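Local coordinates for protein pyruvate kinase 1 (Trypanosoma brucei brucei, PDB 4KCT) that catalyses transfer of the phosphate of phosphoenolpyruvate to ADP, giving pyruvate and ATP in glycolysis, and probably also decarboxylates oxaloacetate, at residues A[56-61]-A[195-200]; A[94-99]-A[119-124]; A[140-145]-A[176-181]; A[148-153]-A[166-171]. One frame throughout, in Å; residues are numbered along the deposited sequence.

How the contacts relate
Contact 1 joins two outer helices, 58-75 and 192-204, of the barrel body, which carries the active site. Contacts 2 to 4 belong to the B domain, which in pyruvate kinases closes over that site; it is inserted between barrel strands 80-84 and 208-211, so contact 1 encloses all three along the chain. Contact 2 closes first, then contact 3 opens, with contact 4 held between its two halves. Contacts 3 and 4 have centres about 9 Å apart, and strands 141-144 of the one and 149-158 of the other are neighbours in one sheet. Contact 2 touches contact 4 through a Glu-99 to Arg-171 salt bridge. Contact 1 lies about 28 Å from contact 3, centre to centre.

Contact 1: residues A[56-61]-A[195-200]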
# COMPACT_ATOMS: atom_id res chain seq x y z
N GLY A 56 52.12 -9.54 0.79
CA GLY A 56 52.60 -10.39 1.89
C GLY A 56 52.81 -11.84 1.50
O GLY A 56 52.08 -12.39 0.70
N SER A 57 53.78 -12.50 2.13
CA SER A 57 54.07 -13.91 1.82
C SER A 57 53.07 -14.83 2.54
O SER A 57 52.39 -14.40 3.47
CB SER A 57 55.47 -14.26 2.31
OG SER A 57 55.55 -13.97 3.70
N HIS A 58 53.10 -16.12 2.23
CA HIS A 58 52.39 -17.10 3.05
C HIS A 58 52.82 -17.08 4.48
O HIS A 58 52.01 -17.23 5.38
CB HIS A 58 52.53 -18.51 2.48
CG HIS A 58 51.72 -18.75 1.24
ND1 HIS A 58 51.61 -19.96 0.67
CD2 HIS A 58 51.00 -17.86 0.43
CE1 HIS A 58 50.85 -19.86 -0.44
NE2 HIS A 58 50.49 -18.58 -0.59
N GLU A 59 54.12 -16.89 4.72
CA GLU A 59 54.63 -16.79 6.08
C GLU A 59 53.99 -15.61 6.85
O GLU A 59 53.62 -15.75 8.02
CB GLU A 59 56.15 -16.65 6.06
CG GLU A 59 56.75 -16.16 7.36
CD GLU A 59 58.27 -16.01 7.28
OE1 GLU A 59 58.97 -16.63 8.10
OE2 GLU A 59 58.77 -15.27 6.39
N TYR A 60 53.87 -14.47 6.19
CA TYR A 60 53.22 -13.31 6.80
C TYR A 60 51.76 -13.65 7.21
O TYR A 60 51.33 -13.40 8.35
CB TYR A 60 53.26 -12.11 5.84
CG TYR A 60 52.67 -10.83 6.44
CD1 TYR A 60 53.43 -10.04 7.31
CD2 TYR A 60 51.33 -10.48 6.23
CE1 TYR A 60 52.91 -8.89 7.88
CE2 TYR A 60 50.78 -9.36 6.84
CZ TYR A 60 51.57 -8.57 7.66
OH TYR A 60 51.03 -7.49 8.31
N HIS A 61 51.02 -14.25 6.28
CA HIS A 61 49.62 -14.54 6.53
C HIS A 61 49.44 -15.66 7.49
O HIS A 61 48.47 -15.69 8.23
CB HIS A 61 48.89 -14.81 5.23
CG HIS A 61 48.83 -13.62 4.32
ND1 HIS A 61 48.28 -12.45 4.71
CD2 HIS A 61 49.42 -13.39 3.09
CE1 HIS A 61 48.44 -11.54 3.73
NE2 HIS A 61 49.11 -12.12 2.73
N ARG A 195 45.89 -20.11 -7.10
CA ARG A 195 45.84 -21.54 -6.76
C ARG A 195 46.65 -21.89 -5.55
O ARG A 195 46.22 -22.66 -4.71
CB ARG A 195 46.31 -22.38 -7.92
CG ARG A 195 45.27 -22.51 -8.97
CD ARG A 195 45.42 -23.80 -9.74
NE ARG A 195 44.50 -23.78 -10.84
CZ ARG A 195 43.33 -24.39 -10.84
NH1 ARG A 195 43.04 -25.25 -9.87
NH2 ARG A 195 42.50 -24.21 -11.84
N LYS A 196 47.91 -21.48 -5.55
CA LYS A 196 48.74 -21.73 -4.38
C LYS A 196 48.14 -21.06 -3.14
O LYS A 196 48.24 -21.59 -2.04
CB LYS A 196 50.17 -21.23 -4.62
CG LYS A 196 50.80 -21.81 -5.88
CD LYS A 196 52.11 -22.52 -5.59
CE LYS A 196 52.74 -23.06 -6.88
NZ LYS A 196 53.09 -21.98 -7.85
N ASP A 197 47.62 -19.85 -3.31
CA ASP A 197 47.01 -19.15 -2.18
C ASP A 197 45.76 -19.87 -1.63
O ASP A 197 45.59 -19.97 -0.42
CB ASP A 197 46.67 -17.68 -2.53
CG ASP A 197 47.93 -16.84 -2.85
OD1 ASP A 197 47.78 -15.71 -3.40
OD2 ASP A 197 49.07 -17.31 -2.57
N LEU A 198 44.93 -20.41 -2.52
CA LEU A 198 43.74 -21.16 -2.11
C LEU A 198 44.10 -22.50 -1.47
O LEU A 198 43.55 -22.88 -0.43
CB LEU A 198 42.80 -21.38 -3.28
CG LEU A 198 42.19 -20.09 -3.87
CD1 LEU A 198 41.43 -20.40 -5.15
CD2 LEU A 198 41.26 -19.40 -2.86
N GLU A 199 45.12 -23.15 -2.03
CA GLU A 199 45.67 -24.35 -1.41
C GLU A 199 46.12 -24.07 0.02
O GLU A 199 45.88 -24.86 0.91
CB GLU A 199 46.83 -24.89 -2.25
CG GLU A 199 47.78 -25.82 -1.50
CD GLU A 199 48.85 -26.41 -2.42
OE1 GLU A 199 48.64 -27.56 -2.90
OE2 GLU A 199 49.85 -25.71 -2.72
N PHE A 200 46.83 -22.96 0.22
CA PHE A 200 47.24 -22.53 1.58
C PHE A 200 46.00 -22.28 2.46
O PHE A 200 45.89 -22.82 3.56
CB PHE A 200 48.10 -21.26 1.47
CG PHE A 200 48.41 -20.61 2.79
CD1 PHE A 200 49.56 -20.96 3.50
CD2 PHE A 200 47.60 -19.60 3.28
CE1 PHE A 200 49.86 -20.33 4.71
CE2 PHE A 200 47.89 -18.97 4.49
CZ PHE A 200 49.03 -19.32 5.19
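Asp-197 OD2 takes one short hydrogen bond from His-58, NE2 to OD2 2.7 Å, while the other oxygen of the same carboxylate, OD1, forms a salt bridge with Lys-193. The histidine bond is nearly straight, with an N-H...O angle of 170°. Two partners thus grip the buried group, one per oxygen. OD2 lies almost in the plane of the imidazole, but the nitrogen meets it from above the carboxylate plane, the two planes being 63° apart. A nearby carboxylate of this kind would be expected to favour a proton on NE2. Both residues sit on helices that pack around the outside of the (βα)8 barrel: His-58 opens helix 58-75 and Asp-197 rides on helix 192-204. Phe-200 covers one face of the imidazole. With CG anti to the backbone N (chi1 171°), it lays CB there, 3.6 Å from His-58 CE1, and runs its ring obliquely past that of His-58, centroids 4.5 Å apart. The far end of the phenyl ring reaches the next turn, where CE2 lies 4.3 Å from His-61 CB. Ser-57 is the N-cap that starts this helix, its small hydroxyl OG accepting from Tyr-60 N at 3.0 Å.

Contact 2: residues A[94-99]-A[119-124]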
# COMPACT_ATOMS: atom_id res chain seq x y z
N LEU A 94 57.34 -2.68 -18.93
CA LEU A 94 58.30 -1.73 -18.35
C LEU A 94 58.54 -0.58 -19.31
O LEU A 94 58.16 -0.63 -20.50
CB LEU A 94 59.64 -2.43 -18.04
CG LEU A 94 59.59 -3.89 -17.57
CD1 LEU A 94 60.98 -4.51 -17.49
CD2 LEU A 94 58.88 -3.99 -16.23
N PHE A 95 59.23 0.44 -18.81
CA PHE A 95 59.56 1.62 -19.57
C PHE A 95 61.08 1.82 -19.53
O PHE A 95 61.72 1.50 -18.54
CB PHE A 95 58.87 2.84 -18.94
CG PHE A 95 57.37 2.79 -19.07
CD1 PHE A 95 56.75 3.23 -20.23
CD2 PHE A 95 56.60 2.20 -18.08
CE1 PHE A 95 55.38 3.11 -20.40
CE2 PHE A 95 55.23 2.05 -18.25
CZ PHE A 95 54.61 2.51 -19.41
N LYS A 96 61.64 2.33 -20.61
CA LYS A 96 63.05 2.79 -20.58
C LYS A 96 63.32 3.71 -19.39
O LYS A 96 62.47 4.52 -19.00
CB LYS A 96 63.41 3.52 -21.87
CG LYS A 96 63.26 2.65 -23.11
CD LYS A 96 64.07 3.22 -24.26
CE LYS A 96 63.79 2.45 -25.53
NZ LYS A 96 64.38 3.15 -26.70
N ASP A 97 64.49 3.55 -18.78
CA ASP A 97 64.86 4.33 -17.60
C ASP A 97 63.88 4.15 -16.47
O ASP A 97 63.98 4.82 -15.46
CB ASP A 97 64.97 5.83 -17.93
CG ASP A 97 65.89 6.10 -19.10
OD1 ASP A 97 67.01 5.55 -19.11
OD2 ASP A 97 65.46 6.80 -20.03
N GLY A 98 62.90 3.28 -16.67
CA GLY A 98 61.98 2.92 -15.59
C GLY A 98 60.86 3.93 -15.35
O GLY A 98 60.08 3.77 -14.42
N GLU A 99 60.75 4.94 -16.20
CA GLU A 99 59.68 5.94 -16.06
C GLU A 99 59.50 6.72 -17.33
O GLU A 99 60.47 7.00 -18.03
CB GLU A 99 59.98 6.90 -14.91
CG GLU A 99 61.30 7.66 -15.04
CD GLU A 99 61.57 8.58 -13.85
OE1 GLU A 99 60.61 9.22 -13.36
OE2 GLU A 99 62.75 8.66 -13.40
N VAL A 119 60.56 -2.21 -23.07
CA VAL A 119 61.13 -0.99 -23.66
C VAL A 119 60.06 0.04 -23.99
O VAL A 119 60.12 0.68 -25.05
CB VAL A 119 61.89 -1.27 -24.99
CG1 VAL A 119 63.24 -1.88 -24.72
CG2 VAL A 119 61.05 -2.14 -25.91
N GLY A 120 59.14 0.27 -23.06
CA GLY A 120 58.10 1.23 -23.32
C GLY A 120 58.63 2.65 -23.34
O GLY A 120 59.55 3.01 -22.58
N THR A 121 58.08 3.46 -24.24
CA THR A 121 58.48 4.86 -24.35
C THR A 121 57.22 5.73 -24.39
O THR A 121 56.09 5.21 -24.34
CB THR A 121 59.29 5.11 -25.63
OG1 THR A 121 58.43 4.99 -26.76
CG2 THR A 121 60.43 4.13 -25.74
N LYS A 122 57.43 7.04 -24.46
CA LYS A 122 56.35 8.00 -24.72
C LYS A 122 55.60 7.65 -26.02
O LYS A 122 54.44 7.99 -26.16
CB LYS A 122 56.92 9.41 -24.84
CG LYS A 122 56.06 10.49 -24.23
CD LYS A 122 56.89 11.74 -23.96
CE LYS A 122 56.01 12.95 -23.77
NZ LYS A 122 56.57 14.15 -24.47
N GLU A 123 56.29 7.01 -26.96
CA GLU A 123 55.72 6.73 -28.29
C GLU A 123 54.89 5.46 -28.30
O GLU A 123 54.00 5.29 -29.14
CB GLU A 123 56.84 6.58 -29.34
CG GLU A 123 57.28 7.88 -30.01
CD GLU A 123 58.04 8.80 -29.07
OE1 GLU A 123 57.65 9.98 -28.95
OE2 GLU A 123 59.01 8.34 -28.42
N LYS A 124 55.33 4.47 -27.53
CA LYS A 124 54.77 3.14 -27.63
C LYS A 124 55.09 2.31 -26.41
O LYS A 124 56.22 2.32 -25.93
CB LYS A 124 55.29 2.44 -28.88
CG LYS A 124 54.78 1.04 -29.06
CD LYS A 124 55.30 0.51 -30.38
CE LYS A 124 54.30 -0.37 -31.07
NZ LYS A 124 54.67 -0.54 -32.50
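Lys-96 lays its extended aliphatic chain alongside the methyl of Thr-121, both side chains pointing the same way, with Lys-96 CE 3.8 Å from Thr-121 CG2. A long side chain suits this exposed place, since its methylenes can cover the methyl while the ammonium end carries on past it. The two loops are tied by a single beta bridge, Phe-95 with Gly-120, in the B domain of pyruvate kinase, between strands 90-91 and 99-102 on one side and 107-111 and 124-126 on the other. Two backbone hydrogen bonds make the bridge. Gly-120 N gives to Leu-94 O at 2.9 Å, arriving in the carbonyl plane on a lone pair, and Lys-96 N gives to Gly-120 O at 3.0 Å, also in the carbonyl plane. The backbones come unusually near, Phe-95 CA to Gly-120 CA 4.0 Å, and glycine fits because a beta carbon there would point straight into Leu-94 O and the phenyl ring. Phe-95 CA adds a CA-H...O contact to Gly-120 O. The side chain of Phe-95 leaves its backbone pointing away from the bridge, although CD1 still lies 3.7 Å from Gly-120 O; the buried ring meets Phe-125 and touches Val-100, and Phe-95 N gives a hydrogen bond to Asp-174 OD1. Beyond the bridge the chain turns at Thr-121, whose chi1 of 69° sets OG1 in the crowded position between N and carbonyl carbon: an ST turn and ST motif in which OG1 accepts from Glu-123 N at 2.9 Å and from Lys-124 N at 3.2 Å.

Contact 3: residues A[140-145]-A[176-181]; sequences GSIYVD and RGINLP
The Tyr-143 ring carries Pro-181 on one face, CG standing 3.5 Å above the plane and over its centre, a CH-pi contact for which the rigid, compact pyrrolidine is well suited. Two further flat groups, the Asp-145 carboxylate and the Arg-176 guanidinium, are turned 83° apart, and OD1 is 4.1 Å from NH2, beyond a salt bridge. What touches instead is the bent aliphatic part of the arginine, CD, beside OD1. The polar ends look to other partners: Asp-145 OD2 to His-170, Arg-176 NE to Asp-174 O and Asn-179 ND2 to Glu-269. Water 2 links Asp-145 OD1 to Gly-177 N, and water 1 gives hydrogen bonds to both Ser-141 O and Pro-181 O, closing the far end. Between them three backbone bonds run: Tyr-143 N to Asn-179 O and Asn-179 N to Tyr-143 O, each 3.0 Å, then Asp-145 N to Gly-177 O, the shortest at 2.7 Å. Away from the tyrosine face, branched apolar residues fill the sheet's other side, with Val-144 CG2 3.7 Å from Ile-178 CD1 and Ile-142 CG1 3.9 Å from Leu-180 CD1. Tyr-143 and Asn-179 face helix 263-269, which carries the magnesium ligand Asp-265. This is an antiparallel strand pair, 141-144 with 177-179, in the B domain, the lid that in pyruvate kinases closes over the active site.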
# COMPACT_ATOMS: atom_id res chain seq x y z
N GLY A 140 36.65 4.44 -27.18
CA GLY A 140 36.67 3.88 -25.83
C GLY A 140 37.86 4.40 -25.01
O GLY A 140 38.73 5.09 -25.53
N SER A 141 37.90 4.02 -23.74
CA SER A 141 38.97 4.45 -22.87
C SER A 141 39.83 3.29 -22.37
O SER A 141 39.34 2.18 -22.09
CB SER A 141 38.39 5.21 -21.67
OG SER A 141 37.76 6.39 -22.11
N ILE A 142 41.10 3.59 -22.15
CA ILE A 142 41.94 2.74 -21.36
C ILE A 142 42.41 3.53 -20.16
O ILE A 142 42.88 4.65 -20.31
CB ILE A 142 43.17 2.27 -22.17
CG1 ILE A 142 42.71 1.39 -23.34
CG2 ILE A 142 44.15 1.53 -21.28
CD1 ILE A 142 43.80 1.12 -24.38
N TYR A 143 42.26 2.96 -18.98
CA TYR A 143 42.69 3.62 -17.76
C TYR A 143 44.01 3.02 -17.33
O TYR A 143 44.16 1.79 -17.33
CB TYR A 143 41.65 3.40 -16.65
CG TYR A 143 40.33 4.14 -16.87
CD1 TYR A 143 39.23 3.91 -16.02
CD2 TYR A 143 40.19 5.11 -17.88
CE1 TYR A 143 38.01 4.57 -16.22
CE2 TYR A 143 38.97 5.74 -18.11
CZ TYR A 143 37.90 5.50 -17.25
OH TYR A 143 36.69 6.16 -17.46
N VAL A 144 44.90 3.86 -16.84
CA VAL A 144 46.20 3.38 -16.41
C VAL A 144 46.48 3.85 -14.98
O VAL A 144 46.12 4.97 -14.61
CB VAL A 144 47.31 3.86 -17.37
CG1 VAL A 144 48.59 3.07 -17.15
CG2 VAL A 144 46.84 3.74 -18.83
N ASP A 145 47.05 2.95 -14.17
CA ASP A 145 47.50 3.29 -12.85
C ASP A 145 46.33 3.57 -11.92
O ASP A 145 46.10 4.71 -11.52
CB ASP A 145 48.47 4.47 -12.88
CG ASP A 145 49.46 4.43 -11.74
OD1 ASP A 145 49.37 3.51 -10.91
OD2 ASP A 145 50.34 5.31 -11.69
N ARG A 176 52.37 -0.76 -14.40
CA ARG A 176 51.21 -0.17 -13.75
C ARG A 176 49.93 -0.90 -14.16
O ARG A 176 49.87 -1.52 -15.23
CB ARG A 176 51.09 1.31 -14.11
CG ARG A 176 52.32 2.15 -13.74
CD ARG A 176 52.48 2.20 -12.24
NE ARG A 176 53.23 1.05 -11.77
CZ ARG A 176 53.26 0.64 -10.51
NH1 ARG A 176 53.91 -0.47 -10.19
NH2 ARG A 176 52.64 1.34 -9.57
N GLY A 177 48.95 -0.93 -13.25
CA GLY A 177 47.64 -1.54 -13.53
C GLY A 177 46.89 -0.90 -14.69
O GLY A 177 46.92 0.33 -14.86
N ILE A 178 46.14 -1.73 -15.42
CA ILE A 178 45.29 -1.29 -16.54
C ILE A 178 43.84 -1.68 -16.23
O ILE A 178 43.58 -2.79 -15.74
CB ILE A 178 45.75 -1.98 -17.86
CG1 ILE A 178 47.12 -1.45 -18.32
CG2 ILE A 178 44.69 -1.86 -18.97
CD1 ILE A 178 47.09 0.00 -18.79
N ASN A 179 42.89 -0.78 -16.50
CA ASN A 179 41.48 -1.14 -16.48
C ASN A 179 40.86 -0.80 -17.82
O ASN A 179 41.26 0.15 -18.45
CB ASN A 179 40.73 -0.39 -15.36
CG ASN A 179 41.21 -0.82 -13.98
OD1 ASN A 179 42.20 -0.31 -13.48
ND2 ASN A 179 40.61 -1.88 -13.44
N LEU A 180 39.97 -1.65 -18.29
CA LEU A 180 39.32 -1.44 -19.57
C LEU A 180 37.84 -1.21 -19.28
O LEU A 180 37.04 -2.16 -19.31
CB LEU A 180 39.51 -2.69 -20.44
CG LEU A 180 40.75 -2.83 -21.35
CD1 LEU A 180 41.86 -1.80 -21.20
CD2 LEU A 180 41.25 -4.27 -21.52
N PRO A 181 37.47 0.05 -18.98
CA PRO A 181 36.16 0.31 -18.35
C PRO A 181 35.05 -0.03 -19.33
O PRO A 181 35.16 0.29 -20.51
CB PRO A 181 36.19 1.82 -18.06
CG PRO A 181 37.22 2.37 -18.99
CD PRO A 181 38.26 1.28 -19.13
O HOH W 1 36.76 1.44 -22.47
O HOH W 2 49.01 0.68 -10.87

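Contact 4: residues A[148-153]-A[166-171]; sequences VMTLRV and VNNHHR
Asn-168 holds its CG in the crowded position between the backbone N and the carbonyl carbon (chi1 54°), which swings its amide toward strand 149-158, while His-170 sets CG anti to its backbone N (chi1 -160°) and lays a ring face against Val-148 and Met-149. The Asn-168 amide then does the work of a backbone peptide. Its ND2 gives to Val-148 O at 2.7 Å, and its OD1 accepts from Thr-150 N at 3.1 Å on a lone pair, so asparagine suits a place that needs a donor and an acceptor side by side. Thr-150 is gripped again at its other end: Asn-167 N gives to Thr-150 O at 2.9 Å, nearly along the C=O axis, and Thr-150 OG1 gives to Asn-167 OD1 at 2.9 Å. Val-148 CG1 presses tightly over the imidazole, 3.3 Å from His-170 CE1, crossing it at about a right angle. Met-149 CB sits 3.8 Å from His-170 CB. On the same face as Met-149, Leu-151 CD2 and Val-166 CG2 lie side by side, 3.6 Å apart. Val-148 and Met-149 form a classic beta bulge opposite Val-144. Strand 149-158 is flanked by 141-144 and 161-166 in the B-domain sheet, where Met-149 and Val-166 also touch Phe-102 of strand 99-102, and Val-148 packs on Arg-308 of the second subunit.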
# COMPACT_ATOMS: atom_id res chain seq x y z
N VAL A 148 44.18 6.72 -12.79
CA VAL A 148 44.76 8.06 -12.65
C VAL A 148 45.08 8.73 -13.99
O VAL A 148 44.92 9.93 -14.14
CB VAL A 148 46.02 8.08 -11.75
CG1 VAL A 148 46.70 9.44 -11.82
CG2 VAL A 148 45.65 7.76 -10.30
N MET A 149 45.58 7.96 -14.94
CA MET A 149 45.71 8.46 -16.29
C MET A 149 44.68 7.81 -17.16
O MET A 149 44.44 6.61 -17.05
CB MET A 149 47.12 8.17 -16.87
CG MET A 149 47.27 8.65 -18.31
SD MET A 149 48.93 8.46 -19.01
CE MET A 149 49.41 6.94 -18.29
N THR A 150 44.10 8.57 -18.07
CA THR A 150 43.16 8.00 -19.01
C THR A 150 43.57 8.29 -20.45
O THR A 150 44.10 9.36 -20.76
CB THR A 150 41.71 8.46 -18.76
OG1 THR A 150 41.56 9.78 -19.25
CG2 THR A 150 41.38 8.45 -17.26
N LEU A 151 43.43 7.27 -21.29
CA LEU A 151 43.69 7.39 -22.72
C LEU A 151 42.38 7.19 -23.44
O LEU A 151 41.59 6.31 -23.09
CB LEU A 151 44.67 6.29 -23.16
CG LEU A 151 45.92 6.10 -22.29
CD1 LEU A 151 46.62 4.79 -22.64
CD2 LEU A 151 46.85 7.25 -22.52
N ARG A 152 42.17 7.96 -24.50
CA ARG A 152 41.09 7.70 -25.44
C ARG A 152 41.66 6.99 -26.64
O ARG A 152 42.65 7.43 -27.22
CB ARG A 152 40.45 9.02 -25.89
CG ARG A 152 39.35 8.82 -26.94
CD ARG A 152 38.62 10.13 -27.23
NE ARG A 152 39.54 11.27 -27.31
CZ ARG A 152 40.12 11.69 -28.43
NH1 ARG A 152 40.97 12.71 -28.40
NH2 ARG A 152 39.85 11.10 -29.58
N VAL A 153 41.03 5.89 -27.03
CA VAL A 153 41.50 5.14 -28.18
C VAL A 153 41.07 5.88 -29.45
O VAL A 153 39.88 6.14 -29.65
CB VAL A 153 40.89 3.73 -28.22
CG1 VAL A 153 41.31 3.01 -29.50
CG2 VAL A 153 41.31 2.93 -26.98
N VAL A 166 46.40 10.79 -25.01
CA VAL A 166 46.55 10.97 -23.55
C VAL A 166 45.68 12.14 -23.06
O VAL A 166 45.73 13.23 -23.64
CB VAL A 166 48.01 11.26 -23.18
CG1 VAL A 166 48.12 11.63 -21.69
CG2 VAL A 166 48.88 10.04 -23.50
N ASN A 167 44.91 11.91 -22.00
CA ASN A 167 43.96 12.91 -21.51
C ASN A 167 44.52 13.81 -20.44
O ASN A 167 44.06 14.93 -20.29
CB ASN A 167 42.67 12.27 -21.02
CG ASN A 167 41.82 11.73 -22.14
OD1 ASN A 167 41.14 10.71 -21.98
ND2 ASN A 167 41.97 12.30 -23.31
N ASN A 168 45.47 13.32 -19.66
CA ASN A 168 45.96 14.10 -18.53
C ASN A 168 47.42 13.86 -18.21
O ASN A 168 48.01 12.88 -18.68
CB ASN A 168 45.08 13.89 -17.29
CG ASN A 168 44.91 12.42 -16.93
OD1 ASN A 168 44.39 11.63 -17.71
ND2 ASN A 168 45.26 12.09 -15.71
N HIS A 169 48.03 14.80 -17.48
CA HIS A 169 49.43 14.68 -17.08
C HIS A 169 49.59 13.48 -16.18
O HIS A 169 48.82 13.30 -15.27
CB HIS A 169 49.89 15.94 -16.33
CG HIS A 169 50.17 17.12 -17.23
ND1 HIS A 169 49.27 18.12 -17.43
CD2 HIS A 169 51.30 17.47 -17.98
CE1 HIS A 169 49.80 19.05 -18.24
NE2 HIS A 169 51.04 18.66 -18.58
N HIS A 170 50.60 12.65 -16.45
CA HIS A 170 50.93 11.54 -15.56
C HIS A 170 52.30 11.00 -15.85
O HIS A 170 52.78 11.05 -16.98
CB HIS A 170 49.90 10.43 -15.67
CG HIS A 170 49.89 9.49 -14.49
ND1 HIS A 170 49.83 9.93 -13.22
CD2 HIS A 170 50.04 8.11 -14.42
CE1 HIS A 170 49.92 8.89 -12.38
NE2 HIS A 170 49.99 7.77 -13.11
N ARG A 171 52.93 10.44 -14.81
CA ARG A 171 54.23 9.77 -14.94
C ARG A 171 54.02 8.28 -14.70
O ARG A 171 53.52 7.89 -13.63
CB ARG A 171 55.22 10.30 -13.88
CG ARG A 171 56.63 9.74 -14.04
CD ARG A 171 57.61 10.35 -13.02
NE ARG A 171 57.37 9.82 -11.68
CZ ARG A 171 58.08 8.86 -11.11
NH1 ARG A 171 59.16 8.37 -11.71
NH2 ARG A 171 57.76 8.43 -9.91
O HOH W 3 40.20 12.85 -25.22